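Long-range contacts in cytochrome P450 monooxygenase (Rhodococcus sp. ECU0066, PDB 6KBH), which probably works as a self-sufficient monooxygenase, passing electrons through its own flavin mononucleotide and [2Fe-2S] cluster to a heme that activates oxygen: residues T201-Y205 and K231-A236; A474-A478 and R500-K504. All coordinates share one frame; numbering follows the deposited sequence.

Contact 1. Residues T201-Y205 and K231-A236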
loop_
_atom_site.group_PDB
_atom_site.type_symbol
_atom_site.label_atom_id
_atom_site.label_comp_id
_atom_site.label_asym_id
_atom_site.label_seq_id
_atom_site.Cartn_x
_atom_site.Cartn_y
_atom_site.Cartn_z
ATOM N N THR A 201 -28.496 -3.478 18.364
ATOM C CA THR A 201 -29.538 -4.183 17.619
ATOM C C THR A 201 -29.133 -4.352 16.163
ATOM O O THR A 201 -29.329 -5.423 15.577
ATOM C CB THR A 201 -30.894 -3.485 17.706
ATOM O OG1 THR A 201 -31.276 -3.383 19.076
ATOM C CG2 THR A 201 -31.965 -4.354 16.991
ATOM N N LEU A 202 -28.558 -3.305 15.560
ATOM C CA LEU A 202 -28.138 -3.434 14.171
ATOM C C LEU A 202 -27.222 -4.635 13.987
ATOM O O LEU A 202 -27.239 -5.271 12.926
ATOM C CB LEU A 202 -27.443 -2.162 13.681
ATOM C CG LEU A 202 -28.287 -0.893 13.530
ATOM C CD1 LEU A 202 -27.439 0.270 13.012
ATOM C CD2 LEU A 202 -29.483 -1.138 12.625
ATOM N N ARG A 203 -26.456 -4.991 15.022
ATOM C CA ARG A 203 -25.633 -6.195 14.967
ATOM C C ARG A 203 -26.478 -7.455 15.102
ATOM O O ARG A 203 -26.226 -8.452 14.416
ATOM C CB ARG A 203 -24.579 -6.160 16.065
ATOM C CG ARG A 203 -24.016 -4.794 16.323
ATOM C CD ARG A 203 -23.361 -4.697 17.683
ATOM N NE ARG A 203 -22.097 -5.421 17.708
ATOM C CZ ARG A 203 -21.968 -6.692 18.068
ATOM N NH1 ARG A 203 -23.028 -7.390 18.459
ATOM N NH2 ARG A 203 -20.774 -7.266 18.049
ATOM N N GLU A 204 -27.462 -7.441 16.007
ATOM C CA GLU A 204 -28.390 -8.562 16.109
ATOM C C GLU A 204 -28.992 -8.882 14.748
ATOM O O GLU A 204 -29.179 -10.052 14.396
ATOM C CB GLU A 204 -29.482 -8.229 17.131
ATOM C CG GLU A 204 -30.197 -9.415 17.785
ATOM C CD GLU A 204 -31.266 -10.047 16.905
ATOM O OE1 GLU A 204 -32.405 -9.541 16.930
ATOM O OE2 GLU A 204 -30.981 -11.039 16.196
ATOM N N TYR A 205 -29.267 -7.848 13.953
ATOM C CA TYR A 205 -29.827 -7.997 12.619
ATOM C C TYR A 205 -28.758 -8.167 11.542
ATOM O O TYR A 205 -29.089 -8.141 10.353
ATOM C CB TYR A 205 -30.709 -6.791 12.278
ATOM C CG TYR A 205 -31.874 -6.544 13.222
ATOM C CD1 TYR A 205 -32.332 -7.535 14.081
ATOM C CD2 TYR A 205 -32.514 -5.311 13.249
ATOM C CE1 TYR A 205 -33.394 -7.304 14.941
ATOM C CE2 TYR A 205 -33.577 -5.073 14.100
ATOM C CZ TYR A 205 -34.013 -6.071 14.946
ATOM O OH TYR A 205 -35.068 -5.833 15.801
ATOM N N LYS A 231 -35.996 -6.597 9.010
ATOM C CA LYS A 231 -35.866 -5.991 10.332
ATOM C C LYS A 231 -34.834 -4.881 10.313
ATOM O O LYS A 231 -35.062 -3.783 10.836
ATOM C CB LYS A 231 -35.463 -7.042 11.370
ATOM C CG LYS A 231 -36.518 -8.064 11.726
ATOM C CD LYS A 231 -35.966 -9.039 12.757
ATOM C CE LYS A 231 -36.854 -10.259 12.907
ATOM N NZ LYS A 231 -38.182 -9.902 13.468
ATOM N N PHE A 232 -33.694 -5.154 9.693
ATOM C CA PHE A 232 -32.597 -4.202 9.693
ATOM C C PHE A 232 -32.893 -2.999 8.796
ATOM O O PHE A 232 -32.408 -1.892 9.071
ATOM C CB PHE A 232 -31.319 -4.935 9.275
ATOM C CG PHE A 232 -30.182 -4.037 8.917
ATOM C CD1 PHE A 232 -30.132 -3.431 7.678
ATOM C CD2 PHE A 232 -29.153 -3.806 9.813
ATOM C CE1 PHE A 232 -29.125 -2.586 7.359
ATOM C CE2 PHE A 232 -28.113 -2.962 9.477
ATOM C CZ PHE A 232 -28.101 -2.354 8.240
ATOM N N TRP A 233 -33.703 -3.174 7.746
ATOM C CA TRP A 233 -33.943 -2.076 6.812
ATOM C C TRP A 233 -34.752 -0.957 7.455
ATOM O O TRP A 233 -34.450 0.227 7.257
ATOM C CB TRP A 233 -34.657 -2.595 5.572
ATOM C CG TRP A 233 -35.176 -1.521 4.668
ATOM C CD1 TRP A 233 -36.450 -1.042 4.618
ATOM C CD2 TRP A 233 -34.438 -0.805 3.670
ATOM N NE1 TRP A 233 -36.553 -0.067 3.657
ATOM C CE2 TRP A 233 -35.331 0.097 3.059
ATOM C CE3 TRP A 233 -33.110 -0.837 3.235
ATOM C CZ2 TRP A 233 -34.940 0.959 2.039
ATOM C CZ3 TRP A 233 -32.723 0.020 2.221
ATOM C CH2 TRP A 233 -33.635 0.906 1.634
ATOM N N GLN A 234 -35.794 -1.304 8.213
ATOM C CA GLN A 234 -36.646 -0.271 8.788
ATOM C C GLN A 234 -36.102 0.283 10.096
ATOM O O GLN A 234 -36.315 1.465 10.384
ATOM C CB GLN A 234 -38.077 -0.794 8.980
ATOM C CG GLN A 234 -38.313 -1.684 10.187
ATOM C CD GLN A 234 -39.790 -1.995 10.383
ATOM O OE1 GLN A 234 -40.641 -1.494 9.647
ATOM N NE2 GLN A 234 -40.098 -2.827 11.373
ATOM N N PHE A 235 -35.395 -0.524 10.890
ATOM C CA PHE A 235 -34.700 0.046 12.037
ATOM C C PHE A 235 -33.611 1.017 11.573
ATOM O O PHE A 235 -33.503 2.144 12.083
ATOM C CB PHE A 235 -34.145 -1.074 12.922
ATOM C CG PHE A 235 -33.517 -0.589 14.207
ATOM C CD1 PHE A 235 -33.444 0.767 14.497
ATOM C CD2 PHE A 235 -33.000 -1.505 15.131
ATOM C CE1 PHE A 235 -32.860 1.203 15.657
ATOM C CE2 PHE A 235 -32.427 -1.083 16.305
ATOM C CZ PHE A 235 -32.349 0.294 16.562
ATOM N N ALA A 236 -32.832 0.632 10.565
ATOM C CA ALA A 236 -31.865 1.594 10.058
ATOM C C ALA A 236 -32.554 2.824 9.480
ATOM O O ALA A 236 -31.915 3.873 9.359
ATOM C CB ALA A 236 -30.951 0.949 9.018
#
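Tyr205 turns one face of its ring to Lys231, whose CB stands 3.8 Å from the ring centroid and only 7° off the ring normal, a CH-pi contact. Farther along the same lysine, CD approaches Tyr205 CE1 at 3.8 Å, so the aliphatic part of the chain covers the ring while the ammonium end leads away toward Asp227 and Tyr117, both weak partners. Over the opposite face, toward the rim, lies methyl CG2 of Thr201, one turn earlier on helix 199-204. The edge of the Phe235 ring receives Tyr205, CE2 lying 3.8 Å from CD2 of Phe235. The Phe232 ring meets Tyr205 CB at its edge, and Ala236 CB, from the same helix, lies above the rim of one face. Both phenylalanines leave helix 219-242 with CG anti to the backbone N (chi1 166° in Phe232, -175° in Phe235), and their rings meet different parts of the tyrosine. Methyl CD2 of Leu202 comes 3.9 Å from Phe232 CE2 and lies above the rim of one Phe235 face, so a single branch serves both rings. No hydrogen bond links the segments. Tyr205 follows directly after helix 199-204, which here meets the long helix 219-242; Leu202 also packs on helix 183-192 through Leu189, and Phe232 rests on Met277 and Ile280 of helix 269-281, consistent with the P450 fold, where helices F and G lie over the long central helix.

Contact 2. Residues A474-A478 and R500-K504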
loop_
_atom_site.group_PDB
_atom_site.type_symbol
_atom_site.label_atom_id
_atom_site.label_comp_id
_atom_site.label_asym_id
_atom_site.label_seq_id
_atom_site.Cartn_x
_atom_site.Cartn_y
_atom_site.Cartn_z
ATOM N N ALA A 474 11.602 -3.208 3.634
ATOM C CA ALA A 474 12.731 -2.608 4.317
ATOM C C ALA A 474 13.417 -3.640 5.186
ATOM O O ALA A 474 12.802 -4.606 5.643
ATOM C CB ALA A 474 12.306 -1.420 5.168
ATOM N N ARG A 475 14.694 -3.404 5.423
ATOM C CA ARG A 475 15.485 -4.196 6.344
ATOM C C ARG A 475 15.521 -3.460 7.676
ATOM O O ARG A 475 15.764 -2.254 7.711
ATOM C CB ARG A 475 16.890 -4.391 5.789
ATOM C CG ARG A 475 16.883 -5.055 4.429
ATOM C CD ARG A 475 18.083 -4.643 3.602
ATOM N NE ARG A 475 19.166 -5.626 3.684
ATOM C CZ ARG A 475 19.546 -6.431 2.695
ATOM N NH1 ARG A 475 18.925 -6.408 1.521
ATOM N NH2 ARG A 475 20.552 -7.274 2.884
ATOM N N THR A 476 15.237 -4.166 8.762
ATOM C CA THR A 476 15.339 -3.572 10.090
ATOM C C THR A 476 16.717 -3.917 10.636
ATOM O O THR A 476 16.952 -5.027 11.125
ATOM C CB THR A 476 14.225 -4.064 11.002
ATOM O OG1 THR A 476 14.622 -5.298 11.620
ATOM C CG2 THR A 476 12.955 -4.275 10.194
ATOM N N MET A 477 17.641 -2.968 10.527
ATOM C CA MET A 477 18.990 -3.177 11.019
ATOM C C MET A 477 19.112 -2.731 12.472
ATOM O O MET A 477 18.224 -2.085 13.034
ATOM C CB MET A 477 20.015 -2.444 10.151
ATOM C CG MET A 477 20.102 -2.917 8.711
ATOM S SD MET A 477 20.699 -1.621 7.636
ATOM C CE MET A 477 22.230 -2.294 7.134
ATOM N N ALA A 478 20.240 -3.084 13.076
ATOM C CA ALA A 478 20.535 -2.755 14.458
ATOM C C ALA A 478 21.724 -1.812 14.507
ATOM O O ALA A 478 22.639 -1.895 13.680
ATOM C CB ALA A 478 20.828 -4.018 15.283
ATOM N N ARG A 500 22.308 -11.945 6.555
ATOM C CA ARG A 500 22.487 -12.185 5.127
ATOM C C ARG A 500 22.922 -10.901 4.427
ATOM O O ARG A 500 22.331 -9.837 4.669
ATOM C CB ARG A 500 21.202 -12.732 4.521
ATOM C CG ARG A 500 20.380 -13.541 5.528
ATOM C CD ARG A 500 21.018 -14.908 5.804
ATOM N NE ARG A 500 20.767 -15.379 7.166
ATOM C CZ ARG A 500 21.213 -16.532 7.656
ATOM N NH1 ARG A 500 21.936 -17.346 6.895
ATOM N NH2 ARG A 500 20.934 -16.876 8.906
ATOM N N PRO A 501 23.930 -10.980 3.553
ATOM C CA PRO A 501 24.688 -9.783 3.168
ATOM C C PRO A 501 23.839 -8.691 2.533
ATOM O O PRO A 501 22.827 -8.945 1.875
ATOM C CB PRO A 501 25.719 -10.330 2.172
ATOM C CG PRO A 501 25.903 -11.755 2.575
ATOM C CD PRO A 501 24.523 -12.207 2.997
ATOM N N LEU A 502 24.292 -7.458 2.739
ATOM C CA LEU A 502 23.693 -6.208 2.310
ATOM C C LEU A 502 24.043 -5.925 0.848
ATOM O O LEU A 502 25.078 -6.381 0.353
ATOM C CB LEU A 502 24.190 -5.058 3.186
ATOM C CG LEU A 502 23.954 -5.010 4.703
ATOM C CD1 LEU A 502 24.576 -6.173 5.462
ATOM C CD2 LEU A 502 24.532 -3.717 5.217
ATOM N N PRO A 503 23.195 -5.178 0.140
ATOM C CA PRO A 503 23.467 -4.883 -1.271
ATOM C C PRO A 503 24.796 -4.172 -1.480
ATOM O O PRO A 503 25.340 -3.515 -0.589
ATOM C CB PRO A 503 22.296 -3.978 -1.673
ATOM C CG PRO A 503 21.195 -4.372 -0.758
ATOM C CD PRO A 503 21.854 -4.723 0.549
ATOM N N LYS A 504 25.323 -4.326 -2.691
ATOM C CA LYS A 504 26.426 -3.492 -3.137
ATOM C C LYS A 504 25.912 -2.084 -3.398
ATOM O O LYS A 504 24.789 -1.897 -3.874
ATOM C CB LYS A 504 27.049 -4.071 -4.407
ATOM C CG LYS A 504 27.666 -5.451 -4.232
ATOM C CD LYS A 504 27.435 -6.325 -5.457
ATOM C CE LYS A 504 27.927 -7.747 -5.226
ATOM N NZ LYS A 504 29.389 -7.881 -5.483
#
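Arg475 and Met477, two residues apart on one strand, both send their side chains to the loop at Pro501-Pro503, one with a polar end and the other with an apolar one. In Arg475, CG stands anti to the carbonyl carbon (chi1 -58°) and the chain bends at chi3 (97°), which turns the guanidinium against the loop. Its NH2 gives a weak hydrogen bond to Pro501 O, 3.0 Å long with an N-H...O angle of 129°, the carbonyl oxygen lying at the edge of the group and in its plane. Pro503 CD lies over one face of the guanidinium, toward its rim, 3.5 Å from Arg475 NH1. Proline suits this place, since its CD methylene, bonded to the backbone N, sets a nonpolar group against the guanidinium face without competing for its N-H groups. Arg475 NH2 also has a long, weak ion pair with Asp496. Met477 is bent too, at its last torsion, and its methyl CE meets methyl CD2 of Leu502 tip to tip; Phe534 touches both side chains, and Leu502 O accepts a bond from Arg531. The strand and loop belong to the antiparallel beta-barrel domain characteristic of ferredoxin-reductase-type flavoproteins.

How the contacts relate
Contact 1 and contact 2 lie in different modules and on opposite sides of the chain's centre, their own centres 52 Å apart and their nearest atoms about 35 Å apart. They also follow one another in sequence, contact 1 closing within the P450 part before contact 2 opens in the flavin-binding part. Neither belongs to an annotated site, but contact 1 is fairly near a cofactor: the side chain of Phe232 is about 11 Å from the heme, whose iron is held by Cys393. Strand 475-486, which carries one side of contact 2, belongs to the same sheet as strand 518-523, which supplies the FMN-binding residues Arg520, Gln521 and Ser523. One contact thus belongs to the heme-binding part and the other to the flavin-binding part, which probably supplies it with electrons.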